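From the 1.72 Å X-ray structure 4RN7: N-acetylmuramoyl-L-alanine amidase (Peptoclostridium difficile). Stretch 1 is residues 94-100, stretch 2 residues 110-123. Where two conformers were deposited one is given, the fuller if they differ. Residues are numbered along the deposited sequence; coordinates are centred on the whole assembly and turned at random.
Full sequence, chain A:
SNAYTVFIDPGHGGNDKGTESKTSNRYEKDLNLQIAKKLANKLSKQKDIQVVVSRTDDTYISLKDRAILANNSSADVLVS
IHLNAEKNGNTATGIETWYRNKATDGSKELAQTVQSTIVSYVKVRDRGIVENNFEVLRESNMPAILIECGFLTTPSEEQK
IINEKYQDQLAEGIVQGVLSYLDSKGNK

Stretch 1, residues 94-100: GIETWYR
Stretch 2 (110-123) LAQTVQSTIVSYVK

A β-strand, Ile95 to Thr97 and on to Tyr99, lies against an α-helix that is already under way at Leu110. The two elements are nearly antiparallel: their N-to-C directions differ by 167°, and their axes approach to 8.1 Å. Thr97 CA and Ala111 CA, 5.8 Å apart, set the register; because the directions oppose, ascending the strand means descending the helix, from Ile118 through Gln115 to Ala111. Strand backbone angles are extended, with phi from -98° to -142° and psi from 129° to 160°. Gly94 enters the strand at phi 112°, psi 174°, a conformation in which a CB would be jammed against the preceding carbonyl oxygen. Helical residues keep phi near -60° and psi near -45° along most of the helix, with backbone bonds such as Gln115 N to Ala111 O at 2.9 Å and Ile118 N to Val114 O at 2.9 Å. Lys123 leaves the helical conformation with positive phi (58°).

Strand alternation sends the CA-to-CB bonds of Ile95, Thr97 and Tyr99 toward the helix and those of Glu96 and Trp98 away. On the helix, Ala111, Gln115, Ile118 and Val122, three or four residues apart, point CA-to-CB toward the strand, as does Val114 beside Gln115. Together the stretches bury 357 Å².

The polar link centres on Gln115, whose chi1 of 175° (t), chi2 of 77° (p) and chi3 of 18° bring its amide to the strand. Gln115 NE2 donates to Ile95 O at 2.8 Å with an N-H...O angle of 158°, while Gln115 OE1 accepts from Thr97 OG1 at 2.8 Å. Glutamine suits this buried place because one planar group both donates and accepts, serving a backbone carbonyl and a hydroxyl two residues apart. Thr97, chi1 -62° (m), is equally two-sided: its hydroxyl bonds the glutamine, and its CG2 packs on Ala111 CB at 3.8 Å.

Apolar contacts flank this link along the strand. Near its start, Ile95 adopts chi1 -69° (m) and chi2 -178° (t), extending CD1 to within 3.7 Å of Ile118 CG2 and 4.4 Å of Val122 CG2. Ile118 is likewise m,t (-71°, 170°), and Val122 has chi1 -77° (m). These branched aliphatic chains offer broad surfaces without polar groups to satisfy. Near the strand's end, Tyr99, chi1 60° (p) and chi2 -82°, sets its ring obliquely to Ala111, with Tyr99 CD1 3.9 Å from Ala111 CB. The small methyl of Ala111 thus meets both Thr97 and Tyr99 where the backbones come closest.

Side-chain bonds also form within each element. On the strand's other side, Glu96 (chi1 55°, p) and Trp98 (chi1 -61°, m; chi2 -4°) are joined by Trp98 NE1 donating to Glu96 OE2 at 2.8 Å and a nearly linear 179°. On the helix, Thr117 OG1 donates to Thr113 O at 2.7 Å, one turn back, with Thr117 chi1 at -56° (m).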

# COMPACT_ATOMS: atom_id res chain seq x y z
N GLY A 94 -8.60 9.48 -6.88
CA GLY A 94 -9.13 8.24 -6.36
C GLY A 94 -8.07 7.19 -6.06
O GLY A 94 -6.89 7.36 -6.37
N ILE A 95 -8.52 6.09 -5.48
CA ILE A 95 -7.62 5.03 -5.04
C ILE A 95 -7.94 3.75 -5.81
O ILE A 95 -9.11 3.44 -6.05
CB ILE A 95 -7.80 4.82 -3.54
CG1 ILE A 95 -7.26 6.03 -2.77
CG2 ILE A 95 -7.10 3.54 -3.06
CD1 ILE A 95 -7.35 5.90 -1.26
N GLU A 96 -6.90 3.00 -6.19
CA GLU A 96 -7.09 1.69 -6.81
C GLU A 96 -6.11 0.74 -6.16
O GLU A 96 -5.09 1.17 -5.62
CB GLU A 96 -6.84 1.74 -8.32
CG GLU A 96 -5.48 2.29 -8.72
CD GLU A 96 -5.35 2.47 -10.22
OE1 GLU A 96 -6.26 3.06 -10.82
OE2 GLU A 96 -4.34 2.02 -10.80
N THR A 97 -6.41 -0.55 -6.21
CA THR A 97 -5.53 -1.54 -5.59
C THR A 97 -5.12 -2.58 -6.63
O THR A 97 -5.98 -3.13 -7.33
CB THR A 97 -6.24 -2.22 -4.43
OG1 THR A 97 -6.56 -1.24 -3.43
CG2 THR A 97 -5.35 -3.30 -3.81
N TRP A 98 -3.82 -2.83 -6.75
CA TRP A 98 -3.29 -3.78 -7.73
C TRP A 98 -3.04 -5.14 -7.10
O TRP A 98 -2.75 -5.24 -5.91
CB TRP A 98 -1.95 -3.28 -8.26
CG TRP A 98 -1.96 -1.96 -8.96
CD1 TRP A 98 -3.04 -1.18 -9.25
CD2 TRP A 98 -0.82 -1.27 -9.48
NE1 TRP A 98 -2.63 -0.04 -9.91
CE2 TRP A 98 -1.27 -0.07 -10.06
CE3 TRP A 98 0.56 -1.56 -9.50
CZ2 TRP A 98 -0.39 0.84 -10.66
CZ3 TRP A 98 1.42 -0.64 -10.10
CH2 TRP A 98 0.94 0.53 -10.67
N TYR A 99 -3.12 -6.18 -7.93
CA TYR A 99 -2.68 -7.53 -7.57
C TYR A 99 -2.02 -8.16 -8.79
O TYR A 99 -2.24 -7.71 -9.92
CB TYR A 99 -3.86 -8.37 -7.07
CG TYR A 99 -4.97 -8.56 -8.08
CD1 TYR A 99 -5.93 -7.59 -8.27
CD2 TYR A 99 -5.05 -9.72 -8.84
CE1 TYR A 99 -6.95 -7.76 -9.19
CE2 TYR A 99 -6.06 -9.90 -9.76
CZ TYR A 99 -7.01 -8.91 -9.93
OH TYR A 99 -8.02 -9.10 -10.85
N ARG A 100 -1.22 -9.21 -8.59
CA ARG A 100 -0.45 -9.81 -9.69
C ARG A 100 -1.35 -10.42 -10.76
O ARG A 100 -2.45 -10.88 -10.45
CB ARG A 100 0.55 -10.85 -9.18
CG ARG A 100 -0.01 -12.26 -8.99
CD ARG A 100 1.05 -13.27 -8.56
NE ARG A 100 1.73 -12.84 -7.34
CZ ARG A 100 1.30 -13.13 -6.11
NH1 ARG A 100 1.96 -12.68 -5.05
NH2 ARG A 100 0.21 -13.86 -5.94
N LEU A 110 -8.06 -10.35 -1.59
CA LEU A 110 -7.45 -9.39 -0.67
C LEU A 110 -7.58 -7.97 -1.21
O LEU A 110 -7.94 -7.04 -0.47
CB LEU A 110 -5.97 -9.74 -0.44
CG LEU A 110 -5.10 -8.73 0.32
CD1 LEU A 110 -5.61 -8.52 1.75
CD2 LEU A 110 -3.64 -9.19 0.33
N ALA A 111 -7.30 -7.80 -2.50
CA ALA A 111 -7.39 -6.51 -3.16
C ALA A 111 -8.80 -5.93 -3.08
O ALA A 111 -8.97 -4.75 -2.76
CB ALA A 111 -6.94 -6.62 -4.61
N GLN A 112 -9.80 -6.74 -3.38
CA GLN A 112 -11.17 -6.24 -3.37
C GLN A 112 -11.63 -5.86 -1.96
O GLN A 112 -12.28 -4.82 -1.76
CB GLN A 112 -12.14 -7.25 -3.99
CG GLN A 112 -13.55 -6.70 -4.16
CD GLN A 112 -13.61 -5.48 -5.08
OE1 GLN A 112 -13.66 -5.61 -6.30
NE2 GLN A 112 -13.59 -4.28 -4.48
N THR A 113 -11.29 -6.69 -0.98
CA THR A 113 -11.68 -6.44 0.40
C THR A 113 -11.05 -5.15 0.93
O THR A 113 -11.74 -4.29 1.48
CB THR A 113 -11.34 -7.64 1.30
OG1 THR A 113 -12.05 -8.79 0.83
CG2 THR A 113 -11.74 -7.37 2.75
N VAL A 114 -9.74 -5.02 0.73
CA VAL A 114 -9.03 -3.80 1.13
C VAL A 114 -9.56 -2.57 0.39
O VAL A 114 -9.90 -1.56 1.01
CB VAL A 114 -7.51 -3.95 0.97
CG1 VAL A 114 -6.81 -2.59 1.06
CG2 VAL A 114 -6.96 -4.91 2.04
N GLN A 115 -9.67 -2.67 -0.94
CA GLN A 115 -10.21 -1.56 -1.74
C GLN A 115 -11.60 -1.09 -1.28
O GLN A 115 -11.83 0.11 -1.09
CB GLN A 115 -10.24 -1.93 -3.22
CG GLN A 115 -10.90 -0.88 -4.12
CD GLN A 115 -10.00 0.31 -4.40
OE1 GLN A 115 -8.78 0.24 -4.21
NE2 GLN A 115 -10.60 1.41 -4.85
N SER A 116 -12.53 -2.03 -1.11
CA SER A 116 -13.87 -1.67 -0.67
C SER A 116 -13.89 -1.04 0.71
O SER A 116 -14.66 -0.12 0.97
CB SER A 116 -14.78 -2.90 -0.71
OG SER A 116 -14.94 -3.34 -2.04
N THR A 117 -13.02 -1.53 1.60
CA THR A 117 -12.98 -1.02 2.96
C THR A 117 -12.41 0.41 2.98
O THR A 117 -12.92 1.28 3.69
CB THR A 117 -12.17 -1.95 3.88
OG1 THR A 117 -12.73 -3.28 3.80
CG2 THR A 117 -12.23 -1.47 5.31
N ILE A 118 -11.36 0.63 2.20
CA ILE A 118 -10.77 1.95 2.07
C ILE A 118 -11.85 2.93 1.63
O ILE A 118 -12.02 3.99 2.25
CB ILE A 118 -9.62 1.98 1.03
CG1 ILE A 118 -8.39 1.24 1.55
CG2 ILE A 118 -9.22 3.41 0.72
CD1 ILE A 118 -7.33 1.03 0.49
N VAL A 119 -12.60 2.57 0.59
CA VAL A 119 -13.67 3.43 0.08
C VAL A 119 -14.69 3.82 1.15
O VAL A 119 -15.25 4.93 1.12
CB VAL A 119 -14.36 2.79 -1.14
CG1 VAL A 119 -15.55 3.60 -1.58
CG2 VAL A 119 -13.35 2.67 -2.29
N SER A 120 -14.93 2.94 2.11
CA SER A 120 -15.89 3.22 3.17
C SER A 120 -15.33 4.19 4.21
O SER A 120 -16.08 4.97 4.80
CB SER A 120 -16.37 1.93 3.84
OG SER A 120 -15.31 1.33 4.56
N TYR A 121 -14.02 4.14 4.43
CA TYR A 121 -13.35 4.97 5.44
C TYR A 121 -12.96 6.38 4.99
O TYR A 121 -13.11 7.33 5.76
CB TYR A 121 -12.13 4.23 6.00
CG TYR A 121 -12.51 3.30 7.12
CD1 TYR A 121 -13.14 2.09 6.86
CD2 TYR A 121 -12.25 3.63 8.44
CE1 TYR A 121 -13.50 1.23 7.89
CE2 TYR A 121 -12.61 2.78 9.48
CZ TYR A 121 -13.23 1.58 9.19
OH TYR A 121 -13.58 0.74 10.22
N VAL A 122 -12.44 6.53 3.78
CA VAL A 122 -12.02 7.85 3.30
C VAL A 122 -13.00 8.43 2.29
O VAL A 122 -13.00 9.65 2.04
CB VAL A 122 -10.60 7.84 2.71
CG1 VAL A 122 -9.57 7.79 3.82
CG2 VAL A 122 -10.42 6.65 1.79
N LYS A 123 -13.84 7.56 1.73
CA LYS A 123 -14.93 8.01 0.84
C LYS A 123 -14.36 8.79 -0.34
O LYS A 123 -14.76 9.92 -0.64
CB LYS A 123 -15.99 8.82 1.60
CG LYS A 123 -16.72 8.03 2.69
CD LYS A 123 -16.33 8.51 4.08